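Local coordinates for LBCATS-a (Synthetic construct, PDB 5EY5), which probably cleaves indole-3-glycerol phosphate to indole and glyceraldehyde 3-phosphate, as the alpha chain of tryptophan synthase does, at residues 47-52 and 98-103; 51-56 and 70-75. One frame throughout, in Å; residues are numbered along the deposited sequence.

Interaction 1. Residues 47-52 and 98-103. With G3P (sn-glycerol-3-phosphate), chain E.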
ATOM      1  N   ILE A  47     -47.794  10.196  32.136  1.00 30.95           N
ATOM      2  CA  ILE A  47     -46.646   9.362  32.438  1.00 30.76           C
ATOM      3  C   ILE A  47     -45.452  10.103  31.878  1.00 33.57           C
ATOM      4  O   ILE A  47     -45.554  10.746  30.830  1.00 34.08           O
ATOM      5  CB  ILE A  47     -46.747   7.964  31.800  1.00 30.69           C
ATOM      6  CG1 ILE A  47     -48.008   7.232  32.288  1.00 35.53           C
ATOM      7  CG2 ILE A  47     -45.448   7.172  32.054  1.00 33.84           C
ATOM      8  CD1 ILE A  47     -48.388   6.002  31.447  1.00 35.61           C
ATOM      9  N   ILE A  48     -44.329  10.038  32.580  1.00 31.95           N
ATOM     10  CA  ILE A  48     -43.121  10.724  32.151  1.00 34.60           C
ATOM     11  C   ILE A  48     -42.055   9.681  31.900  1.00 36.56           C
ATOM     12  O   ILE A  48     -41.759   8.861  32.784  1.00 33.83           O
ATOM     13  CB  ILE A  48     -42.650  11.763  33.176  1.00 36.82           C
ATOM     14  CG1 ILE A  48     -43.623  12.939  33.187  1.00 34.98           C
ATOM     15  CG2 ILE A  48     -41.214  12.189  32.844  1.00 37.50           C
ATOM     16  CD1 ILE A  48     -43.467  13.842  34.365  1.00 39.66           C
ATOM     17  N   GLU A  49     -41.507   9.692  30.682  1.00 35.45           N
ATOM     18  CA  GLU A  49     -40.328   8.917  30.343  1.00 36.16           C
ATOM     19  C   GLU A  49     -39.086   9.764  30.574  1.00 30.44           C
ATOM     20  O   GLU A  49     -38.991  10.892  30.075  1.00 30.30           O
ATOM     21  CB  GLU A  49     -40.377   8.445  28.890  1.00 36.72           C
ATOM     22  CG  GLU A  49     -41.443   7.407  28.603  1.00 44.98           C
ATOM     23  CD  GLU A  49     -41.491   6.997  27.134  1.00 45.35           C
ATOM     24  OE1 GLU A  49     -42.459   6.314  26.746  1.00 46.39           O
ATOM     25  OE2 GLU A  49     -40.560   7.352  26.377  1.00 43.15           O
ATOM     26  N   LEU A  50     -38.141   9.213  31.328  1.00 26.88           N
ATOM     27  CA  LEU A  50     -36.835   9.827  31.548  1.00 28.09           C
ATOM     28  C   LEU A  50     -35.787   8.974  30.848  1.00 32.66           C
ATOM     29  O   LEU A  50     -35.632   7.790  31.164  1.00 34.56           O
ATOM     30  CB  LEU A  50     -36.521   9.946  33.043  1.00 25.10           C
ATOM     31  CG  LEU A  50     -37.319  11.030  33.778  1.00 32.90           C
ATOM     32  CD1 LEU A  50     -37.038  11.000  35.290  1.00 35.93           C
ATOM     33  CD2 LEU A  50     -37.009  12.391  33.205  1.00 32.30           C
ATOM     34  N   GLY A  51     -35.076   9.573  29.894  1.00 33.13           N
ATOM     35  CA  GLY A  51     -34.019   8.859  29.201  1.00 28.84           C
ATOM     36  C   GLY A  51     -32.751   8.852  30.024  1.00 32.40           C
ATOM     37  O   GLY A  51     -32.261   9.909  30.439  1.00 30.66           O
ATOM     38  N   ILE A  52     -32.230   7.657  30.293  1.00 30.25           N
ATOM     39  CA  ILE A  52     -30.941   7.503  30.960  1.00 26.33           C
ATOM     40  C   ILE A  52     -29.873   7.585  29.880  1.00 28.72           C
ATOM     41  O   ILE A  52     -29.868   6.742  28.958  1.00 28.24           O
ATOM     42  CB  ILE A  52     -30.842   6.189  31.740  1.00 25.79           C
ATOM     43  CG1 ILE A  52     -31.986   6.079  32.763  1.00 31.26           C
ATOM     44  CG2 ILE A  52     -29.478   6.078  32.412  1.00 28.68           C
ATOM     45  CD1 ILE A  52     -32.278   7.350  33.504  1.00 34.41           C
ATOM     46  N   VAL A  98     -41.052   6.434  34.136  1.00 26.15           N
ATOM     47  CA  VAL A  98     -40.457   5.334  33.383  1.00 25.47           C
ATOM     48  C   VAL A  98     -39.033   5.728  33.028  1.00 27.05           C
ATOM     49  O   VAL A  98     -38.803   6.840  32.532  1.00 31.80           O
ATOM     50  CB  VAL A  98     -41.263   5.016  32.110  1.00 29.53           C
ATOM     51  CG1 VAL A  98     -40.539   3.955  31.257  1.00 28.19           C
ATOM     52  CG2 VAL A  98     -42.662   4.542  32.485  1.00 28.32           C
ATOM     53  N   PHE A  99     -38.080   4.831  33.308  1.00 29.34           N
ATOM     54  CA  PHE A  99     -36.702   4.963  32.841  1.00 28.70           C
ATOM     55  C   PHE A  99     -36.576   4.307  31.477  1.00 33.45           C
ATOM     56  O   PHE A  99     -36.916   3.128  31.318  1.00 28.99           O
ATOM     57  CB  PHE A  99     -35.700   4.308  33.797  1.00 26.83           C
ATOM     58  CG  PHE A  99     -35.266   5.182  34.926  1.00 27.63           C
ATOM     59  CD1 PHE A  99     -35.864   6.411  35.136  1.00 32.52           C
ATOM     60  CD2 PHE A  99     -34.244   4.777  35.779  1.00 29.24           C
ATOM     61  CE1 PHE A  99     -35.460   7.222  36.195  1.00 32.65           C
ATOM     62  CE2 PHE A  99     -33.831   5.571  36.827  1.00 33.96           C
ATOM     63  CZ  PHE A  99     -34.443   6.805  37.036  1.00 33.83           C
ATOM     64  N   LEU A 100     -36.069   5.059  30.496  1.00 27.59           N
ATOM     65  CA  LEU A 100     -35.733   4.503  29.194  1.00 29.08           C
ATOM     66  C   LEU A 100     -34.219   4.416  29.172  1.00 26.68           C
ATOM     67  O   LEU A 100     -33.525   5.437  29.257  1.00 26.97           O
ATOM     68  CB  LEU A 100     -36.293   5.359  28.053  1.00 30.35           C
ATOM     69  CG  LEU A 100     -36.157   4.849  26.615  1.00 37.32           C
ATOM     70  CD1 LEU A 100     -37.226   5.496  25.729  1.00 33.22           C
ATOM     71  CD2 LEU A 100     -34.749   5.114  26.066  1.00 31.12           C
ATOM     72  N   THR A 101     -33.699   3.197  29.161  1.00 29.22           N
ATOM     73  CA  THR A 101     -32.262   3.038  29.292  1.00 27.99           C
ATOM     74  C   THR A 101     -31.827   1.894  28.400  1.00 31.02           C
ATOM     75  O   THR A 101     -32.533   0.897  28.293  1.00 26.91           O
ATOM     76  CB  THR A 101     -31.839   2.771  30.751  1.00 34.26           C
ATOM     77  OG1 THR A 101     -30.426   2.512  30.812  1.00 31.68           O
ATOM     78  CG2 THR A 101     -32.589   1.590  31.351  1.00 33.11           C
ATOM     79  N   TYR A 102     -30.691   2.065  27.728  1.00 26.49           N
ATOM     80  CA  TYR A 102     -30.053   0.928  27.089  1.00 23.13           C
ATOM     81  C   TYR A 102     -29.589  -0.063  28.146  1.00 23.52           C
ATOM     82  O   TYR A 102     -29.536   0.243  29.338  1.00 29.06           O
ATOM     83  CB  TYR A 102     -28.912   1.410  26.199  1.00 29.10           C
ATOM     84  CG  TYR A 102     -29.482   2.174  25.032  1.00 28.10           C
ATOM     85  CD1 TYR A 102     -29.859   3.499  25.171  1.00 26.76           C
ATOM     86  CD2 TYR A 102     -29.715   1.546  23.820  1.00 33.70           C
ATOM     87  CE1 TYR A 102     -30.419   4.193  24.112  1.00 35.65           C
ATOM     88  CE2 TYR A 102     -30.271   2.228  22.756  1.00 41.74           C
ATOM     89  CZ  TYR A 102     -30.620   3.553  22.909  1.00 40.75           C
ATOM     90  OH  TYR A 102     -31.165   4.234  21.854  1.00 42.21           O
ATOM     91  N   TYR A 103     -29.264  -1.276  27.688  1.00 25.30           N
ATOM     92  CA  TYR A 103     -29.086  -2.397  28.591  1.00 27.06           C
ATOM     93  C   TYR A 103     -27.744  -2.369  29.308  1.00 31.39           C
ATOM     94  O   TYR A 103     -27.659  -2.760  30.474  1.00 30.21           O
ATOM     95  CB  TYR A 103     -29.219  -3.704  27.812  1.00 29.12           C
ATOM     96  CG  TYR A 103     -29.312  -4.897  28.702  1.00 27.55           C
ATOM     97  CD1 TYR A 103     -30.249  -4.938  29.720  1.00 35.28           C
ATOM     98  CD2 TYR A 103     -28.471  -5.993  28.531  1.00 36.30           C
ATOM     99  CE1 TYR A 103     -30.348  -6.025  30.543  1.00 34.98           C
ATOM    100  CE2 TYR A 103     -28.567  -7.093  29.359  1.00 38.80           C
ATOM    101  CZ  TYR A 103     -29.514  -7.098  30.359  1.00 41.07           C
ATOM    102  OH  TYR A 103     -29.640  -8.183  31.191  1.00 46.69           O
TER
HETATM  103  O1  G3P E 301     -40.042   7.350  23.886  1.00 39.15           O
HETATM  104  C1  G3P E 301     -38.967   7.572  23.023  1.00 43.18           C
HETATM  105  C2  G3P E 301     -39.088   8.935  22.349  1.00 44.48           C
HETATM  106  O2  G3P E 301     -37.827   9.247  21.829  1.00 44.20           O
HETATM  107  C3  G3P E 301     -40.175   8.941  21.253  1.00 35.39           C
HETATM  108  O1P G3P E 301     -39.633   9.052  19.958  1.00 38.97           O
HETATM  109  O4P G3P E 301     -38.226  11.189  19.892  1.00 45.39           O
HETATM  110  O2P G3P E 301     -39.330  10.457  17.758  1.00 36.67           O
HETATM  111  O3P G3P E 301     -40.705  11.361  19.561  1.00 44.00           O
HETATM  112  P   G3P E 301     -39.464  10.548  19.274  1.00 42.49           P
HETATM  113  O   HOH W   1     -29.050   4.088  28.961  1.00 31.22           O
HETATM  114  O   HOH W   2     -31.773   6.391  26.894  1.00 49.18           O
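Neighbouring parallel strands of the TIM barrel meet where Glu49, Leu50 and Gly51 pair with Val98, Phe99 and Leu100. The hydrogen-bond ladder runs from Val98 N to Ile48 O (2.9 Å) as far as Ile52 N, which binds Leu100 O at 2.8 Å. Glu49 and Leu100 share the barrel interior. With CG anti to its carbonyl carbon (chi1 -69°) and the chain extended beyond, Glu49 carries OE2 to the bound sn-glycerol-3-phosphate, whose O1 donates to it at 2.5 Å; Leu100 CD1 lies 3.8 Å from C1 of the same ligand. On the outer side, Ile52 CD1 sits over the centre of the Phe99 ring, a CH-pi contact 3.8 Å from the centroid, while Leu50 CB approaches Phe99 CD1 obliquely. An alanine at Phe99 would probably leave Ile52 CD1 without its aromatic floor and open a gap beside Leu50. Beyond the ladder, one water donates to Ile52 O and Thr101 OG1 and accepts from Tyr102 N. The outward side chains Ile48 and Leu50 meet helix 30-42 and Phe99 meets Phe82 of helix 78-91, whereas strands 18-24 and 125-127 flank the pair within the barrel wall.

Interaction 2. Residues 51-56 and 70-75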
ATOM      1  N   GLY A  51     -35.076   9.573  29.894  1.00 33.13           N
ATOM      2  CA  GLY A  51     -34.019   8.859  29.201  1.00 28.84           C
ATOM      3  C   GLY A  51     -32.751   8.852  30.024  1.00 32.40           C
ATOM      4  O   GLY A  51     -32.261   9.909  30.439  1.00 30.66           O
ATOM      5  N   ILE A  52     -32.230   7.657  30.293  1.00 30.25           N
ATOM      6  CA  ILE A  52     -30.941   7.503  30.960  1.00 26.33           C
ATOM      7  C   ILE A  52     -29.873   7.585  29.880  1.00 28.72           C
ATOM      8  O   ILE A  52     -29.868   6.742  28.958  1.00 28.24           O
ATOM      9  CB  ILE A  52     -30.842   6.189  31.740  1.00 25.79           C
ATOM     10  CG1 ILE A  52     -31.986   6.079  32.763  1.00 31.26           C
ATOM     11  CG2 ILE A  52     -29.478   6.078  32.412  1.00 28.68           C
ATOM     12  CD1 ILE A  52     -32.278   7.350  33.504  1.00 34.41           C
ATOM     13  N   PRO A  53     -29.011   8.588  29.906  1.00 26.95           N
ATOM     14  CA  PRO A  53     -28.157   8.835  28.740  1.00 27.90           C
ATOM     15  C   PRO A  53     -27.121   7.735  28.595  1.00 30.66           C
ATOM     16  O   PRO A  53     -26.527   7.283  29.575  1.00 30.96           O
ATOM     17  CB  PRO A  53     -27.507  10.189  29.058  1.00 32.70           C
ATOM     18  CG  PRO A  53     -27.505  10.262  30.590  1.00 27.73           C
ATOM     19  CD  PRO A  53     -28.813   9.587  30.979  1.00 31.58           C
ATOM     20  N   PHE A  54     -26.908   7.310  27.360  1.00 26.40           N
ATOM     21  CA  PHE A  54     -25.967   6.247  27.048  1.00 27.65           C
ATOM     22  C   PHE A  54     -24.998   6.747  25.988  1.00 29.86           C
ATOM     23  O   PHE A  54     -25.344   7.595  25.155  1.00 31.38           O
ATOM     24  CB  PHE A  54     -26.716   4.990  26.567  1.00 28.56           C
ATOM     25  CG  PHE A  54     -25.827   3.821  26.297  1.00 31.65           C
ATOM     26  CD1 PHE A  54     -24.833   3.460  27.199  1.00 31.98           C
ATOM     27  CD2 PHE A  54     -25.991   3.065  25.143  1.00 30.75           C
ATOM     28  CE1 PHE A  54     -24.008   2.374  26.941  1.00 30.11           C
ATOM     29  CE2 PHE A  54     -25.170   1.969  24.888  1.00 31.39           C
ATOM     30  CZ  PHE A  54     -24.184   1.627  25.787  1.00 30.43           C
ATOM     31  N   SER A  55     -23.776   6.240  26.021  1.00 29.96           N
ATOM     32  CA  SER A  55     -22.797   6.739  25.064  1.00 33.55           C
ATOM     33  C   SER A  55     -23.026   6.214  23.649  1.00 35.27           C
ATOM     34  O   SER A  55     -22.544   6.836  22.697  1.00 37.04           O
ATOM     35  CB  SER A  55     -21.383   6.389  25.525  1.00 35.39           C
ATOM     36  OG  SER A  55     -21.214   4.987  25.578  1.00 37.48           O
ATOM     37  N   ASP A  56     -23.738   5.096  23.480  1.00 35.09           N
ATOM     38  CA  ASP A  56     -23.969   4.501  22.160  1.00 34.23           C
ATOM     39  C   ASP A  56     -25.438   4.141  21.965  1.00 30.68           C
ATOM     40  O   ASP A  56     -25.806   2.977  21.791  1.00 33.06           O
ATOM     41  CB  ASP A  56     -23.041   3.305  21.967  1.00 42.69           C
ATOM     42  CG  ASP A  56     -21.576   3.736  21.913  1.00 54.04           C
ATOM     43  OD1 ASP A  56     -21.081   4.046  20.807  1.00 57.51           O
ATOM     44  OD2 ASP A  56     -20.934   3.819  22.985  1.00 53.89           O
ATOM     45  N   ARG A  70     -24.944  15.640  25.715  1.00 27.94           N
ATOM     46  CA  ARG A  70     -24.964  16.761  26.650  1.00 34.12           C
ATOM     47  C   ARG A  70     -25.164  16.269  28.082  1.00 31.74           C
ATOM     48  O   ARG A  70     -24.458  16.693  29.007  1.00 33.91           O
ATOM     49  CB  ARG A  70     -26.077  17.736  26.259  1.00 33.32           C
ATOM     50  CG  ARG A  70     -25.806  18.494  24.950  1.00 38.28           C
ATOM     51  CD  ARG A  70     -26.726  19.689  24.865  1.00 40.08           C
ATOM     52  NE  ARG A  70     -28.122  19.264  24.914  1.00 36.18           N
ATOM     53  CZ  ARG A  70     -28.839  18.962  23.840  1.00 38.69           C
ATOM     54  NH1 ARG A  70     -28.280  19.036  22.633  1.00 42.86           N
ATOM     55  NH2 ARG A  70     -30.109  18.594  23.972  1.00 37.99           N
ATOM     56  N   ALA A  71     -26.134  15.376  28.281  1.00 25.63           N
ATOM     57  CA  ALA A  71     -26.416  14.858  29.618  1.00 29.26           C
ATOM     58  C   ALA A  71     -25.210  14.123  30.189  1.00 29.42           C
ATOM     59  O   ALA A  71     -24.912  14.227  31.381  1.00 33.18           O
ATOM     60  CB  ALA A  71     -27.651  13.952  29.570  1.00 27.06           C
ATOM     61  N   LEU A  72     -24.476  13.396  29.350  1.00 28.68           N
ATOM     62  CA  LEU A  72     -23.301  12.688  29.855  1.00 33.39           C
ATOM     63  C   LEU A  72     -22.168  13.649  30.185  1.00 34.95           C
ATOM     64  O   LEU A  72     -21.417  13.428  31.139  1.00 32.09           O
ATOM     65  CB  LEU A  72     -22.833  11.645  28.843  1.00 33.43           C
ATOM     66  CG  LEU A  72     -23.597  10.316  28.872  1.00 30.59           C
ATOM     67  CD1 LEU A  72     -22.979   9.342  27.859  1.00 30.91           C
ATOM     68  CD2 LEU A  72     -23.602   9.712  30.283  1.00 28.86           C
ATOM     69  N   ALA A  73     -22.004  14.713  29.400  1.00 29.66           N
ATOM     70  CA  ALA A  73     -20.933  15.643  29.746  1.00 28.51           C
ATOM     71  C   ALA A  73     -21.275  16.434  31.003  1.00 31.35           C
ATOM     72  O   ALA A  73     -20.365  16.886  31.707  1.00 39.05           O
ATOM     73  CB  ALA A  73     -20.638  16.590  28.580  1.00 34.91           C
ATOM     74  N   SER A  74     -22.569  16.603  31.310  1.00 32.66           N
ATOM     75  CA  SER A  74     -22.976  17.243  32.561  1.00 39.62           C
ATOM     76  C   SER A  74     -22.902  16.292  33.755  1.00 44.70           C
ATOM     77  O   SER A  74     -23.361  16.653  34.845  1.00 49.96           O
ATOM     78  CB  SER A  74     -24.396  17.822  32.443  1.00 39.12           C
ATOM     79  OG  SER A  74     -25.378  16.800  32.576  1.00 46.41           O
ATOM     80  N   GLY A  75     -22.338  15.098  33.576  1.00 34.93           N
ATOM     81  CA  GLY A  75     -22.068  14.195  34.678  1.00 41.09           C
ATOM     82  C   GLY A  75     -23.186  13.241  35.041  1.00 37.33           C
ATOM     83  O   GLY A  75     -23.094  12.573  36.075  1.00 44.05           O
TER
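Pro53 and Leu72 carry the apolar part of this contact, with Ala71 beside them. The proline ring points its CB and CG at the helix: Pro53 CB is 3.8 Å from Ala71 CB and 3.9 Å from Leu72 CG, so Pro53 CB and CG rest against both residues. Leu72 has CG anti to its own carbonyl carbon (chi1 -82°), and its side chain crosses that of Pro53 at a slant, both methyls meeting the loop. They divide the work. Leu72 CD2 lies near the proline, 3.9 Å from Pro53 O, and Leu72 CD1 reaches further along the loop backbone, to 3.7 Å from Ser55 N and close to Phe54 C. Ser55 CB adds a looser touch on Leu72 CD1.

The loop after strand 48-51 is thereby laid against the last turn of helix 62-73, the element that follows it in this beta/alpha barrel. That helix ends in a Schellman motif: Gly75, with positive phi, is its C-prime residue, Gly75 N binds Leu72 O at 3.1 Å, and Thr76 N returns to Ala71 O.

The polar interactions lie within each segment or lead outward. Ser55 OG donates to Asp56 OD2 at 2.9 Å, meeting the carboxylate on its anti side and 32° out of its plane. Outside the two segments, Asp56 OD2 also forms a salt bridge with a basic side chain of another protein chain, and Pro53 O accepts a hydrogen bond from a polar side chain there. At the helix end, Ser74 OG lies within hydrogen-bonding reach of both Gly26 O and Ala71 O, and Arg70 NE forms a salt bridge with Asp27 OD1.

In the fold
From the N terminus, the chain leaves strand 48-51 through residues 51-56, and the end of helix 62-73, at 70-75, folds back on that loop. Interaction 2 therefore closes a short loop, its segments 14 residues apart at the nearer ends. The chain then runs through helix 78-91 before 98-103 returns beside 47-52. Interaction 1 thus closes a longer excursion; 70-75 falls between its two segments, so the shorter loop lies within the longer one, both starting from the shared Gly51 and Ile52. Their centres are about 12 Å apart, and the two touch directly where Tyr102 CB packs 3.5 Å from Phe54 CD2. One joins adjacent barrel strands; the other joins a loop to the outer helical layer.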